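Local coordinates for protein MHC class I antigen (Ctenopharyngodon idella, PDB 5H5Z) that presents peptides at the cell surface as the heavy chain of a class I histocompatibility complex, paired with beta-2-microglobulin, at the interface of chains A and B. Sequence-based numbering; all coordinates share one arbitrary frame. Chains: chain A, MHC class I antigen; chain B, Beta-2-microglobulin.

Contact 1: the interface of chains A and B. Residues chain A 184, 186, 271, 273; chain B 15-17, 98.
A:Leu186 meets B:Met98 and B:Pro15 in the apolar centre of this contact between the immunoglobulin-type domain of the heavy chain and beta-2-microglobulin. One methyl branch does most of the touching. A:Leu186 CD2 lies 3.7 Å from the ring carbon B:Pro15 CB and also packs on B:Met98 CG. The leucine side chain crosses the proline at about a right angle and the methionine obliquely. B:Met98 is the last residue of its chain. Its side chain runs straight to the sulfur and then bends there (chi3 78°), which brings the terminal methyl toward A:Ile271 and A:Asn273. A:Ile271 CD1 reaches B:Met98 CE at 3.9 Å. On the other flank, A:Ser184 CB rests against B:Pro15 CG at 3.8 Å.

Polar bonds gather at A:Asn273. The side-chain amide nitrogen A:Asn273 ND2 donates to the backbone oxygen B:Gly16 O at 2.9 Å. This bond is nearly straight, 173° at H, and the acceptor lies in the asparagine amide plane. The backbone A:Asn273 N donates to the terminal carboxylate oxygen B:Met98 O at 2.9 Å, from above the carboxylate plane. Water 1 links that oxygen to A:Asn273 O. The same asparagine therefore ties down both the chain end and the 15-17 loop of chain B. The site anchors the C-terminus of beta-2-microglobulin on the membrane-proximal domain of the heavy chain.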
# COMPACT_ATOMS: atom_id res chain seq x y z
N SER A 184 -13.56 -19.39 1.73
CA SER A 184 -14.67 -19.95 0.96
C SER A 184 -14.18 -20.58 -0.35
O SER A 184 -13.13 -20.19 -0.87
CB SER A 184 -15.72 -18.88 0.66
OG SER A 184 -16.34 -18.41 1.85
N LEU A 186 -15.40 -20.96 -4.19
CA LEU A 186 -16.32 -20.26 -5.08
C LEU A 186 -16.33 -20.89 -6.45
O LEU A 186 -15.29 -21.33 -6.95
CB LEU A 186 -15.93 -18.79 -5.20
CG LEU A 186 -15.59 -17.99 -3.94
CD1 LEU A 186 -15.23 -16.55 -4.28
CD2 LEU A 186 -16.71 -18.03 -2.91
N ILE A 271 -19.76 -22.67 -2.96
CA ILE A 271 -20.89 -21.75 -3.05
C ILE A 271 -20.92 -21.05 -4.41
O ILE A 271 -19.90 -20.95 -5.09
CB ILE A 271 -20.92 -20.73 -1.88
CG1 ILE A 271 -19.66 -19.85 -1.87
CG2 ILE A 271 -21.15 -21.44 -0.55
CD1 ILE A 271 -19.71 -18.71 -0.87
N ASN A 273 -23.56 -18.07 -6.94
CA ASN A 273 -24.74 -17.25 -7.18
C ASN A 273 -25.60 -17.93 -8.24
O ASN A 273 -25.10 -18.76 -9.00
CB ASN A 273 -24.33 -15.85 -7.63
CG ASN A 273 -23.80 -14.99 -6.50
OD1 ASN A 273 -24.30 -15.05 -5.37
ND2 ASN A 273 -22.80 -14.17 -6.79
N PRO B 15 -16.57 -12.89 -0.34
CA PRO B 15 -17.16 -13.44 -1.56
C PRO B 15 -18.42 -12.67 -1.93
O PRO B 15 -19.24 -12.34 -1.06
CB PRO B 15 -17.50 -14.87 -1.15
CG PRO B 15 -16.43 -15.22 -0.19
CD PRO B 15 -16.18 -13.96 0.60
N GLY B 16 -18.56 -12.36 -3.22
CA GLY B 16 -19.65 -11.52 -3.71
C GLY B 16 -20.98 -12.24 -3.83
O GLY B 16 -21.54 -12.34 -4.92
N GLU B 17 -21.48 -12.73 -2.69
CA GLU B 17 -22.78 -13.38 -2.62
C GLU B 17 -23.88 -12.33 -2.73
O GLU B 17 -23.85 -11.32 -2.02
CB GLU B 17 -22.90 -14.14 -1.29
CG GLU B 17 -24.25 -14.81 -1.05
CD GLU B 17 -24.41 -15.31 0.37
OE1 GLU B 17 -25.52 -15.16 0.93
OE2 GLU B 17 -23.43 -15.85 0.93
N MET B 98 -18.28 -15.75 -8.26
CA MET B 98 -19.39 -16.59 -7.82
C MET B 98 -20.53 -16.59 -8.82
O MET B 98 -21.43 -17.42 -8.73
CB MET B 98 -19.94 -16.08 -6.50
CG MET B 98 -19.26 -16.59 -5.26
SD MET B 98 -20.11 -15.89 -3.84
CE MET B 98 -21.57 -16.91 -3.72
OXT MET B 98 -20.59 -15.75 -9.72
O HOH W 1 -22.95 -17.92 -10.82

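Contact 2: the interface of chains A and B. Residues chain A 199-200, 229-231, 233, 235; chain B 13, 25.
The backbone oxygen of B:His13 accepts a hydrogen bond from the hydroxyl of A:Thr199, with B:His13 O and A:Thr199 OG1 2.7 Å apart. In a polar pocket of the heavy-chain immunoglobulin domain, CG of B:His13 is anti to the backbone N (chi1 -176°), which swings the ring toward A:Glu230 and A:Asn229 while its backbone O stays at A:Thr199. At the ring edge, B:His13 ND1 donates to the carboxylate oxygen A:Glu230 OE2 at 2.8 Å. The bond is almost straight, in the ring plane, and uses the acceptor's syn lone pair. The carboxylate of A:Asp231 also stands at the ring edge, near CE1. Two acidic groups so close would probably favour a protonated imidazole.

The amide of A:Asn229 stacks on one ring face, the planes 14° apart. A:Asn229 ND2 sits 3.5 Å from B:His13 CE1, toward the rim. Neighbours fix the amide. A:Asn229 ND2 donates in its own plane to A:Thr199 OG1, the same hydroxyl that bonds B:His13 O, and to A:Ser233 OG. A:Asn229 OD1 accepts from A:Gln235 NE2 at 2.9 Å. A:Ser233 OG in turn donates to A:Asp231 OD1. B:Ile25 CD1 closes one flank, 3.6 Å from A:Asn229 OD1. The pocket locks a loop histidine of beta-2-microglobulin onto the heavy chain.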
# COMPACT_ATOMS: atom_id res chain seq x y z
N THR A 199 -9.91 -14.28 3.12
CA THR A 199 -10.02 -12.85 3.41
C THR A 199 -10.04 -12.53 4.91
O THR A 199 -10.40 -13.38 5.73
CB THR A 199 -11.26 -12.21 2.73
OG1 THR A 199 -11.13 -10.78 2.73
CG2 THR A 199 -12.56 -12.60 3.44
N GLY A 200 -9.66 -11.30 5.25
CA GLY A 200 -9.81 -10.79 6.60
C GLY A 200 -8.69 -11.15 7.54
O GLY A 200 -8.83 -11.02 8.76
N ASN A 229 -7.48 -5.30 1.97
CA ASN A 229 -8.85 -4.92 2.24
C ASN A 229 -8.90 -3.45 2.68
O ASN A 229 -7.86 -2.80 2.78
CB ASN A 229 -9.49 -5.85 3.28
CG ASN A 229 -9.89 -7.19 2.69
OD1 ASN A 229 -10.28 -7.27 1.51
ND2 ASN A 229 -9.81 -8.24 3.49
N GLU A 230 -10.10 -2.94 2.93
CA GLU A 230 -10.31 -1.54 3.29
C GLU A 230 -9.98 -1.24 4.76
O GLU A 230 -9.84 -0.07 5.13
CB GLU A 230 -11.76 -1.13 2.98
CG GLU A 230 -12.80 -1.45 4.06
CD GLU A 230 -13.15 -2.94 4.19
OE1 GLU A 230 -13.88 -3.28 5.14
OE2 GLU A 230 -12.70 -3.76 3.37
N ASP A 231 -9.85 -2.28 5.57
CA ASP A 231 -9.79 -2.16 7.03
C ASP A 231 -8.45 -2.55 7.64
O ASP A 231 -8.34 -2.71 8.85
CB ASP A 231 -10.92 -2.99 7.66
CG ASP A 231 -10.79 -4.49 7.39
OD1 ASP A 231 -9.89 -4.89 6.62
OD2 ASP A 231 -11.58 -5.27 7.95
N SER A 233 -6.87 -5.39 7.00
CA SER A 233 -6.70 -6.82 6.78
C SER A 233 -6.36 -7.08 5.32
O SER A 233 -6.31 -6.15 4.50
CB SER A 233 -7.95 -7.61 7.20
OG SER A 233 -9.03 -7.41 6.30
N GLN A 235 -6.44 -10.06 1.78
CA GLN A 235 -7.08 -11.20 1.14
C GLN A 235 -6.19 -11.75 0.04
O GLN A 235 -5.27 -11.07 -0.43
CB GLN A 235 -8.47 -10.83 0.60
CG GLN A 235 -8.49 -9.83 -0.55
CD GLN A 235 -9.83 -9.81 -1.24
OE1 GLN A 235 -10.03 -10.47 -2.26
NE2 GLN A 235 -10.79 -9.08 -0.67
N HIS B 13 -14.48 -7.39 -0.43
CA HIS B 13 -13.89 -7.86 0.83
C HIS B 13 -14.23 -9.33 1.07
O HIS B 13 -13.33 -10.15 1.28
CB HIS B 13 -14.37 -6.98 1.99
CG HIS B 13 -13.76 -7.33 3.32
ND1 HIS B 13 -13.03 -6.42 4.06
CD2 HIS B 13 -13.76 -8.48 4.03
CE1 HIS B 13 -12.62 -6.99 5.17
NE2 HIS B 13 -13.05 -8.24 5.19
N ILE B 25 -14.03 -2.91 -3.50
CA ILE B 25 -12.68 -2.37 -3.39
C ILE B 25 -12.03 -2.25 -4.76
O ILE B 25 -12.06 -3.19 -5.57
CB ILE B 25 -11.79 -3.25 -2.47
CG1 ILE B 25 -12.42 -3.38 -1.08
CG2 ILE B 25 -10.37 -2.71 -2.41
CD1 ILE B 25 -11.85 -4.50 -0.23

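Contact 3: the interface of chains A and B. Residues chain A 9-10, 93, 116; chain B 57, 60-61, 63.
A:Gln93 extends from strand 90-100, in the floor of the MHC class I peptide-binding platform, into a cluster of three aromatic residues of beta-2-microglobulin. Its chain is extended beyond CG (chi2 164°), which carries the amide among B:Phe57, B:Trp61 and B:Phe63. The amide nitrogen A:Gln93 NE2 stands over the centre of the B:Phe57 ring, 3.2 Å above its plane. The two planes are steeply inclined, 71° apart. The amide lies nearly parallel to B:Phe63, the planes 18° apart, over the rim of one face, with A:Gln93 NE2 above B:Phe63 CZ at 3.3 Å.

A:Gln93 NE2 also donates to the backbone oxygen B:Trp61 O at 2.9 Å. That bond is nearly straight and meets a lone pair in the carbonyl plane. This should fix the amide's rotation among the rings. The B:Trp61 indole slides past the glutamine in the opposite direction, and its CE3 touches A:Gln93 CB at 3.7 Å. A:Gly116 packs against the tryptophan CB, while water 2 joins A:Gly116 O to B:Gly60 O.

A:Thr10 OG1 lies in plane at the edge of B:Phe63, 3.4 Å from CE1. A:Thr10 CG2, the methyl, is 3.7 Å from B:Phe63 CZ. A:Thr10 OG1 also approaches B:Phe57 CE2 at 3.3 Å, and the A:Tyr9 backbone borders that ring's edge.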
# COMPACT_ATOMS: atom_id res chain seq x y z
N TYR A 9 7.27 10.92 1.81
CA TYR A 9 6.92 12.29 1.43
C TYR A 9 6.76 12.38 -0.08
O TYR A 9 7.61 11.88 -0.83
CB TYR A 9 8.03 13.27 1.81
CG TYR A 9 8.41 13.41 3.27
CD1 TYR A 9 7.64 12.83 4.30
CD2 TYR A 9 9.53 14.16 3.63
CE1 TYR A 9 8.01 12.98 5.63
CE2 TYR A 9 9.90 14.32 4.96
CZ TYR A 9 9.14 13.72 5.95
OH TYR A 9 9.53 13.88 7.26
N THR A 10 5.69 13.03 -0.53
CA THR A 10 5.50 13.30 -1.97
C THR A 10 5.40 14.80 -2.26
O THR A 10 4.50 15.48 -1.76
CB THR A 10 4.25 12.60 -2.54
OG1 THR A 10 4.31 11.20 -2.26
CG2 THR A 10 4.15 12.82 -4.06
N GLN A 93 10.38 12.80 -4.26
CA GLN A 93 9.97 11.85 -3.23
C GLN A 93 11.09 11.55 -2.25
O GLN A 93 12.26 11.53 -2.60
CB GLN A 93 9.52 10.54 -3.86
CG GLN A 93 8.14 10.56 -4.50
CD GLN A 93 7.94 9.38 -5.44
OE1 GLN A 93 8.56 9.30 -6.49
NE2 GLN A 93 7.08 8.45 -5.04
N GLY A 116 10.05 9.76 -9.87
CA GLY A 116 9.92 8.33 -9.59
C GLY A 116 11.13 7.47 -9.92
O GLY A 116 11.01 6.25 -10.03
N PHE B 57 3.36 5.46 -1.49
CA PHE B 57 4.10 4.73 -2.51
C PHE B 57 4.97 3.67 -1.86
O PHE B 57 5.26 3.73 -0.66
CB PHE B 57 4.94 5.68 -3.39
CG PHE B 57 5.88 6.57 -2.63
CD1 PHE B 57 7.16 6.14 -2.31
CD2 PHE B 57 5.50 7.86 -2.26
CE1 PHE B 57 8.04 6.96 -1.61
CE2 PHE B 57 6.37 8.69 -1.57
CZ PHE B 57 7.64 8.24 -1.24
N GLY B 60 10.58 1.35 -4.89
CA GLY B 60 10.47 1.48 -6.34
C GLY B 60 9.76 2.76 -6.74
O GLY B 60 9.75 3.12 -7.92
N TRP B 61 9.13 3.41 -5.76
CA TRP B 61 8.59 4.78 -5.89
C TRP B 61 7.19 4.91 -6.49
O TRP B 61 6.61 6.00 -6.48
CB TRP B 61 9.56 5.70 -6.65
CG TRP B 61 10.94 5.70 -6.10
CD1 TRP B 61 12.05 5.12 -6.65
CD2 TRP B 61 11.37 6.30 -4.88
NE1 TRP B 61 13.15 5.34 -5.85
CE2 TRP B 61 12.75 6.05 -4.75
CE3 TRP B 61 10.71 7.02 -3.88
CZ2 TRP B 61 13.50 6.52 -3.67
CZ3 TRP B 61 11.45 7.48 -2.80
CH2 TRP B 61 12.83 7.23 -2.70
N PHE B 63 3.19 4.76 -6.98
CA PHE B 63 2.11 5.09 -6.06
C PHE B 63 1.02 4.03 -6.02
O PHE B 63 0.83 3.28 -6.98
CB PHE B 63 1.50 6.44 -6.45
CG PHE B 63 2.45 7.59 -6.34
CD1 PHE B 63 2.65 8.21 -5.12
CD2 PHE B 63 3.14 8.07 -7.46
CE1 PHE B 63 3.53 9.29 -5.00
CE2 PHE B 63 4.02 9.14 -7.35
CZ PHE B 63 4.21 9.75 -6.12
O HOH W 2 8.60 4.91 -10.09

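Contact 1 and contact 2 are neighbours, their C-alpha centres about 15 Å apart. Both use the immunoglobulin-type domain of chain A and the stretch 13-17 of chain B. The centre of the C-alpha atoms of contact 3 is about 24 Å from that of contact 2 and about 36 Å from that of contact 1. Contact 3 joins the peptide-binding platform of chain A to chain B, and no residue is shared. Strand 22-29 of chain B adds to contact 2, and strands 56-57 and 63-71 to contact 3. Beta-2-microglobulin thus bridges both parts of the heavy chain. This probably steadies the platform over the domain beneath.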